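PDB 3UGV: enolase from alpha proteobacterium BAL199, which is probably a magnesium-dependent lyase or racemase of the enolase superfamily, its exact substrate not being established. Local coordinates for residues F[296-310]-F[322-336]. Sequence-based numbering, arbitrary orientation.
Sequences LVMPDFMRIGGVSGW and IPMSTHLYPEVGAHV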
# COMPACT_ATOMS: atom_id res chain seq x y z
N LEU F 296 -13.82 16.61 4.69
CA LEU F 296 -13.84 17.88 5.42
C LEU F 296 -13.75 17.58 6.92
O LEU F 296 -14.17 16.51 7.36
CB LEU F 296 -15.13 18.65 5.11
CG LEU F 296 -15.65 18.83 3.68
CD1 LEU F 296 -17.05 19.42 3.70
CD2 LEU F 296 -14.74 19.71 2.83
N VAL F 297 -13.21 18.49 7.71
CA VAL F 297 -13.18 18.30 9.17
C VAL F 297 -13.81 19.50 9.91
O VAL F 297 -13.77 20.62 9.42
CB VAL F 297 -11.73 18.07 9.68
CG1 VAL F 297 -11.10 16.88 8.98
CG2 VAL F 297 -10.87 19.31 9.43
N MET F 298 -14.36 19.27 11.10
CA MET F 298 -14.85 20.39 11.92
C MET F 298 -14.63 20.12 13.41
O MET F 298 -15.53 19.62 14.09
CB MET F 298 -16.34 20.69 11.65
CG MET F 298 -17.23 19.44 11.68
SD MET F 298 -18.99 19.78 11.38
CE MET F 298 -19.50 20.32 13.00
N PRO F 299 -13.45 20.48 13.93
CA PRO F 299 -13.16 20.22 15.35
C PRO F 299 -14.03 21.04 16.30
O PRO F 299 -14.41 22.18 16.01
CB PRO F 299 -11.69 20.62 15.49
CG PRO F 299 -11.15 20.54 14.12
CD PRO F 299 -12.27 21.00 13.23
N ASP F 300 -14.35 20.44 17.44
CA ASP F 300 -15.07 21.07 18.52
C ASP F 300 -14.04 21.52 19.55
O ASP F 300 -13.12 20.77 19.87
CB ASP F 300 -16.01 20.03 19.13
CG ASP F 300 -16.70 20.52 20.38
OD1 ASP F 300 -16.03 20.56 21.44
OD2 ASP F 300 -17.90 20.87 20.32
N PHE F 301 -14.18 22.74 20.08
CA PHE F 301 -13.14 23.33 20.94
C PHE F 301 -12.92 22.68 22.31
O PHE F 301 -11.81 22.73 22.87
CB PHE F 301 -13.33 24.85 21.08
CG PHE F 301 -13.15 25.58 19.78
CD1 PHE F 301 -11.89 25.94 19.34
CD2 PHE F 301 -14.24 25.85 18.98
CE1 PHE F 301 -11.71 26.58 18.14
CE2 PHE F 301 -14.08 26.49 17.76
CZ PHE F 301 -12.81 26.85 17.34
N MET F 302 -13.95 22.06 22.87
CA MET F 302 -13.73 21.36 24.13
C MET F 302 -13.02 20.02 23.91
O MET F 302 -12.42 19.49 24.84
CB MET F 302 -15.03 21.17 24.91
CG MET F 302 -15.81 19.96 24.51
SD MET F 302 -17.23 19.68 25.59
CE MET F 302 -18.11 18.42 24.66
N ARG F 303 -13.05 19.51 22.68
CA ARG F 303 -12.49 18.19 22.39
C ARG F 303 -11.13 18.26 21.70
O ARG F 303 -10.26 17.43 21.94
CB ARG F 303 -13.45 17.35 21.55
CG ARG F 303 -14.76 16.98 22.22
CD ARG F 303 -15.56 15.93 21.43
NE ARG F 303 -16.89 15.74 22.01
CZ ARG F 303 -18.02 16.28 21.54
NH1 ARG F 303 -18.00 17.05 20.46
NH2 ARG F 303 -19.18 16.06 22.15
N ILE F 304 -10.95 19.25 20.82
CA ILE F 304 -9.70 19.36 20.08
C ILE F 304 -8.54 19.88 20.93
O ILE F 304 -7.37 19.73 20.56
CB ILE F 304 -9.84 20.25 18.82
CG1 ILE F 304 -8.68 20.00 17.85
CG2 ILE F 304 -9.90 21.72 19.21
CD1 ILE F 304 -8.90 18.80 16.92
N GLY F 305 -8.86 20.52 22.06
CA GLY F 305 -7.85 21.08 22.94
C GLY F 305 -7.83 22.61 22.94
O GLY F 305 -6.76 23.23 23.01
N GLY F 306 -9.02 23.20 22.86
CA GLY F 306 -9.18 24.64 22.94
C GLY F 306 -8.51 25.39 21.81
O GLY F 306 -8.44 24.90 20.69
N VAL F 307 -8.02 26.59 22.11
CA VAL F 307 -7.31 27.39 21.12
C VAL F 307 -6.00 26.71 20.70
O VAL F 307 -5.67 26.67 19.52
CB VAL F 307 -7.03 28.82 21.64
CG1 VAL F 307 -6.09 29.53 20.70
CG2 VAL F 307 -8.35 29.60 21.80
N SER F 308 -5.28 26.16 21.68
CA SER F 308 -4.00 25.50 21.41
C SER F 308 -4.14 24.34 20.45
O SER F 308 -3.42 24.28 19.44
CB SER F 308 -3.38 24.97 22.71
OG SER F 308 -3.01 26.04 23.55
N GLY F 309 -5.06 23.42 20.76
CA GLY F 309 -5.34 22.29 19.88
C GLY F 309 -5.85 22.68 18.51
O GLY F 309 -5.48 22.06 17.52
N TRP F 310 -6.69 23.71 18.43
CA TRP F 310 -7.20 24.15 17.14
C TRP F 310 -6.06 24.60 16.23
O TRP F 310 -6.03 24.25 15.04
CB TRP F 310 -8.22 25.27 17.27
CG TRP F 310 -8.63 25.81 15.92
CD1 TRP F 310 -7.95 26.69 15.15
CD2 TRP F 310 -9.80 25.44 15.17
NE1 TRP F 310 -8.62 26.92 13.98
CE2 TRP F 310 -9.76 26.16 13.97
CE3 TRP F 310 -10.88 24.59 15.40
CZ2 TRP F 310 -10.76 26.06 12.99
CZ3 TRP F 310 -11.86 24.48 14.44
CH2 TRP F 310 -11.80 25.21 13.25
N ILE F 322 -7.11 20.22 3.67
CA ILE F 322 -8.49 19.87 3.99
C ILE F 322 -9.23 21.10 4.51
O ILE F 322 -8.76 21.74 5.43
CB ILE F 322 -8.57 18.79 5.10
CG1 ILE F 322 -7.72 17.58 4.74
CG2 ILE F 322 -9.99 18.34 5.29
CD1 ILE F 322 -8.32 16.72 3.65
N PRO F 323 -10.39 21.42 3.92
CA PRO F 323 -11.10 22.60 4.44
C PRO F 323 -11.61 22.35 5.86
O PRO F 323 -12.13 21.28 6.16
CB PRO F 323 -12.25 22.80 3.46
CG PRO F 323 -11.81 22.08 2.21
CD PRO F 323 -11.00 20.92 2.68
N MET F 324 -11.45 23.34 6.72
CA MET F 324 -11.68 23.17 8.14
C MET F 324 -12.78 24.13 8.58
O MET F 324 -12.72 25.32 8.28
CB MET F 324 -10.37 23.44 8.88
CG MET F 324 -10.39 23.29 10.37
SD MET F 324 -8.68 23.22 10.94
CE MET F 324 -8.86 23.37 12.71
N SER F 325 -13.79 23.59 9.26
CA SER F 325 -14.91 24.39 9.77
C SER F 325 -14.94 24.25 11.29
O SER F 325 -14.14 23.51 11.85
CB SER F 325 -16.24 23.90 9.18
OG SER F 325 -16.33 24.18 7.78
N THR F 326 -15.84 24.96 11.95
CA THR F 326 -15.90 24.90 13.41
C THR F 326 -17.09 24.10 13.91
O THR F 326 -17.99 23.76 13.16
CB THR F 326 -16.00 26.30 14.06
OG1 THR F 326 -17.20 26.95 13.60
CG2 THR F 326 -14.79 27.14 13.71
N HIS F 327 -17.07 23.80 15.19
CA HIS F 327 -18.22 23.21 15.84
C HIS F 327 -18.42 23.84 17.21
O HIS F 327 -17.53 23.81 18.05
CB HIS F 327 -18.05 21.72 16.01
CG HIS F 327 -19.20 21.07 16.70
ND1 HIS F 327 -19.13 20.61 18.00
CD2 HIS F 327 -20.46 20.81 16.28
CE1 HIS F 327 -20.29 20.09 18.34
NE2 HIS F 327 -21.12 20.21 17.32
N LEU F 328 -19.61 24.41 17.40
CA LEU F 328 -19.95 25.17 18.60
C LEU F 328 -18.98 26.35 18.84
O LEU F 328 -18.14 26.68 17.98
CB LEU F 328 -20.04 24.24 19.81
CG LEU F 328 -21.11 23.14 19.71
CD1 LEU F 328 -21.10 22.21 20.93
CD2 LEU F 328 -22.50 23.75 19.51
N TYR F 329 -19.14 27.01 19.99
CA TYR F 329 -18.26 28.11 20.40
C TYR F 329 -18.03 29.14 19.32
O TYR F 329 -16.90 29.36 18.90
CB TYR F 329 -16.91 27.56 20.88
CG TYR F 329 -17.05 26.42 21.85
CD1 TYR F 329 -17.12 26.66 23.21
CD2 TYR F 329 -17.13 25.11 21.41
CE1 TYR F 329 -17.26 25.63 24.11
CE2 TYR F 329 -17.27 24.06 22.30
CZ TYR F 329 -17.34 24.33 23.66
OH TYR F 329 -17.47 23.30 24.57
N PRO F 330 -19.10 29.80 18.87
CA PRO F 330 -19.04 30.72 17.73
C PRO F 330 -18.06 31.85 17.98
O PRO F 330 -17.40 32.31 17.04
CB PRO F 330 -20.47 31.25 17.61
CG PRO F 330 -21.30 30.23 18.28
CD PRO F 330 -20.47 29.65 19.38
N GLU F 331 -17.93 32.30 19.22
CA GLU F 331 -17.00 33.40 19.51
C GLU F 331 -15.52 33.02 19.35
O GLU F 331 -14.82 33.64 18.55
CB GLU F 331 -17.27 34.03 20.88
CG GLU F 331 -18.69 34.56 21.02
CD GLU F 331 -19.70 33.45 21.27
OE1 GLU F 331 -19.29 32.35 21.71
OE2 GLU F 331 -20.90 33.67 21.03
N VAL F 332 -15.05 32.01 20.09
CA VAL F 332 -13.70 31.52 19.89
C VAL F 332 -13.58 31.08 18.44
O VAL F 332 -12.57 31.35 17.77
CB VAL F 332 -13.36 30.30 20.78
CG1 VAL F 332 -11.91 29.91 20.60
CG2 VAL F 332 -13.65 30.60 22.24
N GLY F 333 -14.62 30.43 17.96
CA GLY F 333 -14.68 30.01 16.58
C GLY F 333 -14.35 31.12 15.59
O GLY F 333 -13.44 30.98 14.75
N ALA F 334 -15.08 32.22 15.66
CA ALA F 334 -14.84 33.31 14.72
C ALA F 334 -13.41 33.86 14.84
O ALA F 334 -12.78 34.19 13.82
CB ALA F 334 -15.89 34.42 14.89
N HIS F 335 -12.89 33.93 16.06
CA HIS F 335 -11.52 34.42 16.26
C HIS F 335 -10.48 33.56 15.54
O HIS F 335 -9.71 34.08 14.74
CB HIS F 335 -11.17 34.57 17.74
CG HIS F 335 -11.66 35.85 18.35
ND1 HIS F 335 -10.94 37.02 18.30
CD2 HIS F 335 -12.81 36.14 19.00
CE1 HIS F 335 -11.62 37.98 18.91
NE2 HIS F 335 -12.76 37.47 19.34
N VAL F 336 -10.48 32.24 15.79
CA VAL F 336 -9.45 31.37 15.19
C VAL F 336 -9.67 31.18 13.70
O VAL F 336 -8.71 30.94 12.97
CB VAL F 336 -9.34 29.97 15.87
CG1 VAL F 336 -8.92 30.11 17.31
CG2 VAL F 336 -10.64 29.20 15.76
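Trp310 and Met324 illustrate how a flat side chain becomes the filling between two bumps: the thioether of Met324 lies over one face of the indole, its SD 4.4 Å from the centroid of the Trp310 six-membered ring, while Val336 sets CG2 against the opposite face, 3.6 Å from the five-membered centroid. The indole reaches this slot because its CG stands anti to the backbone N (chi1 174°), and its NE1 is satisfied by Thr340. Replacing Trp310 with an alanine would probably open a gap between Met324 and Val336 and leave Thr340 without its indole N-H partner. Phe301 plugs the neighbouring hollow. Its CZ meets Val336 CG2 at 3.6 Å and rides against Gly333, Val332 CG1 lies over one face, toward the rim, and its CB rests over the ring of Tyr329. This packing joins strand 296-297 and the helices after it to the extended chain 322-329 and helix 330-336, within the superfamily's modified TIM barrel. Ser325 N donates a hydrogen bond to Val297 O at 3.0 Å, and Asp300 and His327 meet at the barrel mouth. Asp300 OD2 offers its anti lone pair to His327 ND1 at 2.6 Å, near the imidazole plane, while OD1, N-capping the short helix about 301-304, accepts from Met302 N. Against that imidazole leans Met298, its CE 3.5 Å from His327 CD2, with a bound magnesium ion about 4 Å from this side chain.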